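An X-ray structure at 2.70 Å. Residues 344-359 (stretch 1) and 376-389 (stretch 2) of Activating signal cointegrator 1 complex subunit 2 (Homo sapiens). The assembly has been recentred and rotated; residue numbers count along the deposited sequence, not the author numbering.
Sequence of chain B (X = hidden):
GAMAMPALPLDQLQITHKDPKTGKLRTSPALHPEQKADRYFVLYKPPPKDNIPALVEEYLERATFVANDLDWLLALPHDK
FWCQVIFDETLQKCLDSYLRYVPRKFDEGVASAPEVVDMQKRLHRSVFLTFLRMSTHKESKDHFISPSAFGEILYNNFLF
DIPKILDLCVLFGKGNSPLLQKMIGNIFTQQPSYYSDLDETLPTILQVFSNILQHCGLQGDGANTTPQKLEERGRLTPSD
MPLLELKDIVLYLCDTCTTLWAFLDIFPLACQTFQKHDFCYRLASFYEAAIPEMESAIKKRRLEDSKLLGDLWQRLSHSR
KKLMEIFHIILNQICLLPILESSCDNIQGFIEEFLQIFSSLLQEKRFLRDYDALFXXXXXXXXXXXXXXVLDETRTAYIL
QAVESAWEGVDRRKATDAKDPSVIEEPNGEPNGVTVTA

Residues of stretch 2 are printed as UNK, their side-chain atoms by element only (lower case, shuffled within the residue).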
# COMPACT_ATOMS: atom_id res chain seq x y z
N CYS B 344 -23.80 -22.44 -25.29
CA CYS B 344 -23.97 -22.97 -26.64
C CYS B 344 -23.77 -24.48 -26.69
O CYS B 344 -23.80 -25.07 -27.78
CB CYS B 344 -22.99 -22.28 -27.59
SG CYS B 344 -22.64 -20.57 -27.13
N ASP B 345 -23.57 -25.11 -25.52
CA ASP B 345 -23.43 -26.56 -25.37
C ASP B 345 -22.16 -27.09 -26.02
O ASP B 345 -22.19 -28.07 -26.78
CB ASP B 345 -24.67 -27.29 -25.89
CG ASP B 345 -25.53 -27.83 -24.77
OD1 ASP B 345 -26.55 -28.49 -25.07
OD2 ASP B 345 -25.18 -27.60 -23.59
N ASN B 346 -21.02 -26.45 -25.69
CA ASN B 346 -19.68 -26.95 -26.03
C ASN B 346 -18.80 -26.78 -24.78
O ASN B 346 -17.85 -26.00 -24.74
CB ASN B 346 -19.08 -26.22 -27.24
CG ASN B 346 -19.44 -26.89 -28.56
OD1 ASN B 346 -20.47 -27.54 -28.68
ND2 ASN B 346 -18.57 -26.74 -29.55
N ILE B 347 -19.14 -27.53 -23.74
CA ILE B 347 -18.53 -27.39 -22.43
C ILE B 347 -17.76 -28.64 -22.03
O ILE B 347 -17.34 -28.76 -20.88
CB ILE B 347 -19.60 -27.05 -21.37
CG1 ILE B 347 -20.56 -28.23 -21.25
CG2 ILE B 347 -20.34 -25.80 -21.76
CD1 ILE B 347 -21.87 -27.87 -20.62
N GLN B 348 -17.58 -29.58 -22.96
CA GLN B 348 -16.90 -30.83 -22.62
C GLN B 348 -15.49 -30.57 -22.11
O GLN B 348 -15.05 -31.17 -21.12
CB GLN B 348 -16.88 -31.75 -23.84
CG GLN B 348 -18.17 -32.49 -24.03
CD GLN B 348 -18.58 -33.24 -22.79
OE1 GLN B 348 -19.72 -33.14 -22.34
NE2 GLN B 348 -17.65 -34.00 -22.23
N GLY B 349 -14.75 -29.68 -22.78
CA GLY B 349 -13.40 -29.38 -22.34
C GLY B 349 -13.34 -28.81 -20.94
O GLY B 349 -12.47 -29.17 -20.15
N PHE B 350 -14.28 -27.91 -20.62
CA PHE B 350 -14.40 -27.40 -19.25
C PHE B 350 -14.66 -28.53 -18.27
O PHE B 350 -14.00 -28.63 -17.22
CB PHE B 350 -15.53 -26.37 -19.18
CG PHE B 350 -15.30 -25.15 -20.04
CD1 PHE B 350 -14.13 -24.42 -19.93
CD2 PHE B 350 -16.28 -24.73 -20.93
CE1 PHE B 350 -13.93 -23.29 -20.71
CE2 PHE B 350 -16.08 -23.61 -21.71
CZ PHE B 350 -14.91 -22.89 -21.60
N ILE B 351 -15.65 -29.37 -18.59
CA ILE B 351 -15.97 -30.54 -17.77
C ILE B 351 -14.74 -31.43 -17.61
O ILE B 351 -14.42 -31.90 -16.51
CB ILE B 351 -17.14 -31.30 -18.40
CG1 ILE B 351 -18.42 -30.48 -18.30
CG2 ILE B 351 -17.30 -32.66 -17.74
CD1 ILE B 351 -19.61 -31.10 -19.01
N GLU B 352 -14.04 -31.68 -18.72
CA GLU B 352 -12.88 -32.57 -18.65
C GLU B 352 -11.78 -31.97 -17.79
O GLU B 352 -11.09 -32.69 -17.07
CB GLU B 352 -12.37 -32.90 -20.05
CG GLU B 352 -13.27 -33.82 -20.88
CD GLU B 352 -13.73 -35.06 -20.13
OE1 GLU B 352 -12.95 -35.63 -19.34
OE2 GLU B 352 -14.89 -35.47 -20.35
N GLU B 353 -11.61 -30.65 -17.85
CA GLU B 353 -10.59 -30.01 -17.02
C GLU B 353 -10.92 -30.18 -15.54
O GLU B 353 -10.05 -30.51 -14.73
CB GLU B 353 -10.45 -28.54 -17.39
CG GLU B 353 -9.46 -27.81 -16.50
CD GLU B 353 -8.67 -26.75 -17.23
OE1 GLU B 353 -7.49 -26.55 -16.88
OE2 GLU B 353 -9.24 -26.11 -18.15
N PHE B 354 -12.19 -29.95 -15.18
CA PHE B 354 -12.64 -30.20 -13.81
C PHE B 354 -12.31 -31.63 -13.37
O PHE B 354 -11.69 -31.86 -12.31
CB PHE B 354 -14.15 -29.94 -13.74
CG PHE B 354 -14.75 -30.08 -12.37
CD1 PHE B 354 -14.99 -31.33 -11.82
CD2 PHE B 354 -15.10 -28.96 -11.64
CE1 PHE B 354 -15.55 -31.46 -10.57
CE2 PHE B 354 -15.67 -29.08 -10.39
CZ PHE B 354 -15.89 -30.33 -9.85
N LEU B 355 -12.72 -32.61 -14.18
CA LEU B 355 -12.51 -34.01 -13.84
C LEU B 355 -11.03 -34.33 -13.68
O LEU B 355 -10.63 -35.04 -12.75
CB LEU B 355 -13.15 -34.90 -14.90
CG LEU B 355 -14.66 -34.72 -15.11
CD1 LEU B 355 -15.14 -35.55 -16.30
CD2 LEU B 355 -15.44 -35.09 -13.86
N GLN B 356 -10.19 -33.81 -14.59
CA GLN B 356 -8.76 -34.05 -14.51
C GLN B 356 -8.18 -33.48 -13.21
O GLN B 356 -7.40 -34.15 -12.51
CB GLN B 356 -8.07 -33.43 -15.72
CG GLN B 356 -6.57 -33.63 -15.77
CD GLN B 356 -6.03 -33.58 -17.18
OE1 GLN B 356 -6.60 -34.17 -18.10
NE2 GLN B 356 -4.92 -32.88 -17.36
N ILE B 357 -8.56 -32.24 -12.89
CA ILE B 357 -8.05 -31.61 -11.67
C ILE B 357 -8.34 -32.49 -10.47
O ILE B 357 -7.47 -32.69 -9.61
CB ILE B 357 -8.66 -30.20 -11.50
CG1 ILE B 357 -8.07 -29.23 -12.51
CG2 ILE B 357 -8.41 -29.69 -10.09
CD1 ILE B 357 -8.70 -27.86 -12.44
N PHE B 358 -9.55 -33.05 -10.39
CA PHE B 358 -9.85 -33.83 -9.18
C PHE B 358 -9.23 -35.22 -9.21
O PHE B 358 -8.79 -35.73 -8.17
CB PHE B 358 -11.36 -33.89 -8.96
CG PHE B 358 -11.90 -32.66 -8.29
CD1 PHE B 358 -11.85 -32.53 -6.91
CD2 PHE B 358 -12.41 -31.60 -9.03
CE1 PHE B 358 -12.32 -31.39 -6.29
CE2 PHE B 358 -12.88 -30.46 -8.42
CZ PHE B 358 -12.84 -30.35 -7.05
N SER B 359 -9.15 -35.84 -10.40
CA SER B 359 -8.45 -37.11 -10.53
C SER B 359 -7.00 -36.99 -10.07
O SER B 359 -6.43 -37.97 -9.57
CB SER B 359 -8.52 -37.58 -11.97
OG SER B 359 -7.71 -36.76 -12.81
N UNK B 376 -18.25 -27.76 -0.94
CA UNK B 376 -18.62 -29.16 -1.21
C UNK B 376 -18.46 -29.53 -2.67
O UNK B 376 -18.84 -28.78 -3.57
c UNK B 376 -20.54 -27.83 -0.59
c UNK B 376 -19.31 -27.04 -0.22
c UNK B 376 -20.09 -29.24 -0.76
N UNK B 377 -17.87 -30.71 -2.90
CA UNK B 377 -17.60 -31.18 -4.26
C UNK B 377 -18.89 -31.60 -4.96
O UNK B 377 -19.08 -31.31 -6.15
c UNK B 377 -15.17 -31.83 -3.94
c UNK B 377 -16.58 -32.34 -4.23
c UNK B 377 -16.61 -33.10 -5.55
N UNK B 378 -19.78 -32.28 -4.24
CA UNK B 378 -21.02 -32.77 -4.84
C UNK B 378 -21.81 -31.65 -5.49
O UNK B 378 -22.46 -31.85 -6.52
c UNK B 378 -21.87 -33.48 -3.80
N UNK B 379 -21.77 -30.46 -4.89
CA UNK B 379 -22.54 -29.34 -5.42
C UNK B 379 -21.96 -28.82 -6.72
O UNK B 379 -22.71 -28.35 -7.59
o UNK B 379 -22.78 -26.26 -2.57
c UNK B 379 -22.63 -28.24 -4.35
c UNK B 379 -22.61 -25.82 -3.72
c UNK B 379 -22.56 -26.82 -4.85
o UNK B 379 -22.48 -24.61 -3.98
N UNK B 380 -20.64 -28.91 -6.90
CA UNK B 380 -20.04 -28.48 -8.16
C UNK B 380 -20.11 -29.57 -9.23
O UNK B 380 -20.15 -29.26 -10.42
c UNK B 380 -18.50 -26.73 -7.16
c UNK B 380 -18.59 -28.04 -7.93
o UNK B 380 -17.54 -26.57 -6.37
o UNK B 380 -19.38 -25.87 -7.34
N UNK B 381 -20.14 -30.84 -8.82
CA UNK B 381 -20.31 -31.92 -9.79
C UNK B 381 -21.70 -31.87 -10.41
O UNK B 381 -21.87 -32.09 -11.61
c UNK B 381 -20.57 -34.42 -9.98
c UNK B 381 -18.18 -34.89 -8.49
c UNK B 381 -20.03 -33.28 -9.13
c UNK B 381 -18.54 -33.47 -8.89
N UNK B 382 -22.72 -31.57 -9.59
CA UNK B 382 -24.06 -31.46 -10.14
C UNK B 382 -24.18 -30.32 -11.14
O UNK B 382 -25.02 -30.38 -12.03
c UNK B 382 -25.08 -31.29 -9.01
o UNK B 382 -24.64 -30.35 -8.07
N UNK B 383 -23.35 -29.28 -11.02
CA UNK B 383 -23.35 -28.23 -12.03
C UNK B 383 -22.97 -28.78 -13.40
O UNK B 383 -23.65 -28.53 -14.40
c UNK B 383 -21.69 -25.24 -10.16
c UNK B 383 -22.40 -27.11 -11.63
c UNK B 383 -24.11 -25.71 -10.53
c UNK B 383 -22.74 -26.31 -10.38
N UNK B 384 -21.87 -29.54 -13.45
CA UNK B 384 -21.48 -30.19 -14.69
C UNK B 384 -22.57 -31.13 -15.18
O UNK B 384 -22.87 -31.18 -16.38
c UNK B 384 -18.48 -29.10 -14.25
c UNK B 384 -18.11 -31.31 -13.20
c UNK B 384 -19.14 -30.29 -13.58
c UNK B 384 -20.17 -30.94 -14.50
N UNK B 385 -23.16 -31.90 -14.26
CA UNK B 385 -24.16 -32.88 -14.66
C UNK B 385 -25.41 -32.20 -15.21
O UNK B 385 -26.04 -32.71 -16.15
o UNK B 385 -24.26 -35.14 -10.87
c UNK B 385 -23.42 -34.78 -13.10
n UNK B 385 -23.55 -36.95 -12.00
c UNK B 385 -24.52 -33.78 -13.48
c UNK B 385 -23.78 -35.64 -11.89
N UNK B 386 -25.78 -31.04 -14.65
CA UNK B 386 -26.92 -30.28 -15.16
C UNK B 386 -26.61 -29.69 -16.53
O UNK B 386 -27.46 -29.71 -17.43
o UNK B 386 -27.81 -27.24 -12.26
c UNK B 386 -27.93 -29.56 -12.88
c UNK B 386 -27.97 -28.40 -11.88
n UNK B 386 -28.16 -28.72 -10.61
c UNK B 386 -27.28 -29.15 -14.19
N UNK B 387 -25.41 -29.15 -16.69
CA UNK B 387 -25.08 -28.45 -17.93
C UNK B 387 -24.90 -29.43 -19.09
O UNK B 387 -25.35 -29.15 -20.21
c UNK B 387 -23.83 -27.62 -17.73
N UNK B 388 -24.25 -30.56 -18.85
CA UNK B 388 -24.07 -31.56 -19.89
C UNK B 388 -25.36 -32.33 -20.10
O UNK B 388 -25.97 -32.81 -19.14
c UNK B 388 -22.93 -32.50 -19.52
o UNK B 388 -23.16 -33.81 -20.01
N UNK B 389 -25.79 -32.44 -21.35
CA UNK B 389 -26.97 -33.24 -21.64
C UNK B 389 -26.70 -34.73 -21.43
O UNK B 389 -27.65 -35.50 -21.24
c UNK B 389 -27.43 -33.00 -23.07
o UNK B 389 -26.92 -33.97 -23.96

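Position 376 carries three carbons that close a ring onto the backbone N, which only proline does; P376 does not reach stretch 1. At 377 one carbon bears two more, a fork at CB without a longer arm, hence valine. A methyl of V377, CG2, lies 3.7 Å from F358 CE1. Position 378 has a single carbon, out of reach of stretch 1: A378. Position 379 has three carbons, the last carrying two oxygens, a carboxylate one methylene longer than aspartate: E379, out of reach.

Position 380 has two carbons, the second with two oxygens. This is D380, and its CB sits 4.0 Å from F354 CE2. At 381 four carbons fork at the first, one arm two carbons long, the pattern of isoleucine; I381 CG1 is 4.0 Å from F354 CE1. Position 382 is one carbon and one oxygen, S382, with no contact across.

Positions 383 and 384 each have four carbons forked at the second, so both are leucine, but their settings differ. L383 makes no contact with stretch 1, whereas L384 points toward it and places CD1 3.4 Å from F354 CD1. Positions 385 and 386 each show three carbons ending in one oxygen and one nitrogen, the glutamine amide; Q385 and Q386 make no contact with stretch 1.

Position 387 is a lone carbon, 3.5 Å from I347 CD1: A387. Position 388 has one carbon and one oxygen; this is S388, whose CB lies 3.6 Å from I351 CD1. Position 389 has the same composition, and S389 is poorly ordered.

The contact is a nearly antiparallel packing of helices 348-359 and 377-387, at 154° with axes 10.8 Å apart at closest approach. The register runs accordingly: I347 pairs with S388, I351 with L384, F354 with I381 and F358 with V377, so advancing along one helix means retreating along the other. CA atoms are 6.3 Å apart at I351 and L384 but 9.6 Å apart at F358 and V377, where the phenylalanine side chain spans the wider gap. L384 and F354 bury the most area in their respective stretches. L384 CD1 sits 3.7 Å from the F354 ring centroid and 21° off its normal, a CH-pi contact over one face. No hydrogen bond crosses between the stretches; the 496 Å² buried, both sides summed, rests mainly on apolar packing.

Stretch 2 (376-389) PVAEDISLLQQASS
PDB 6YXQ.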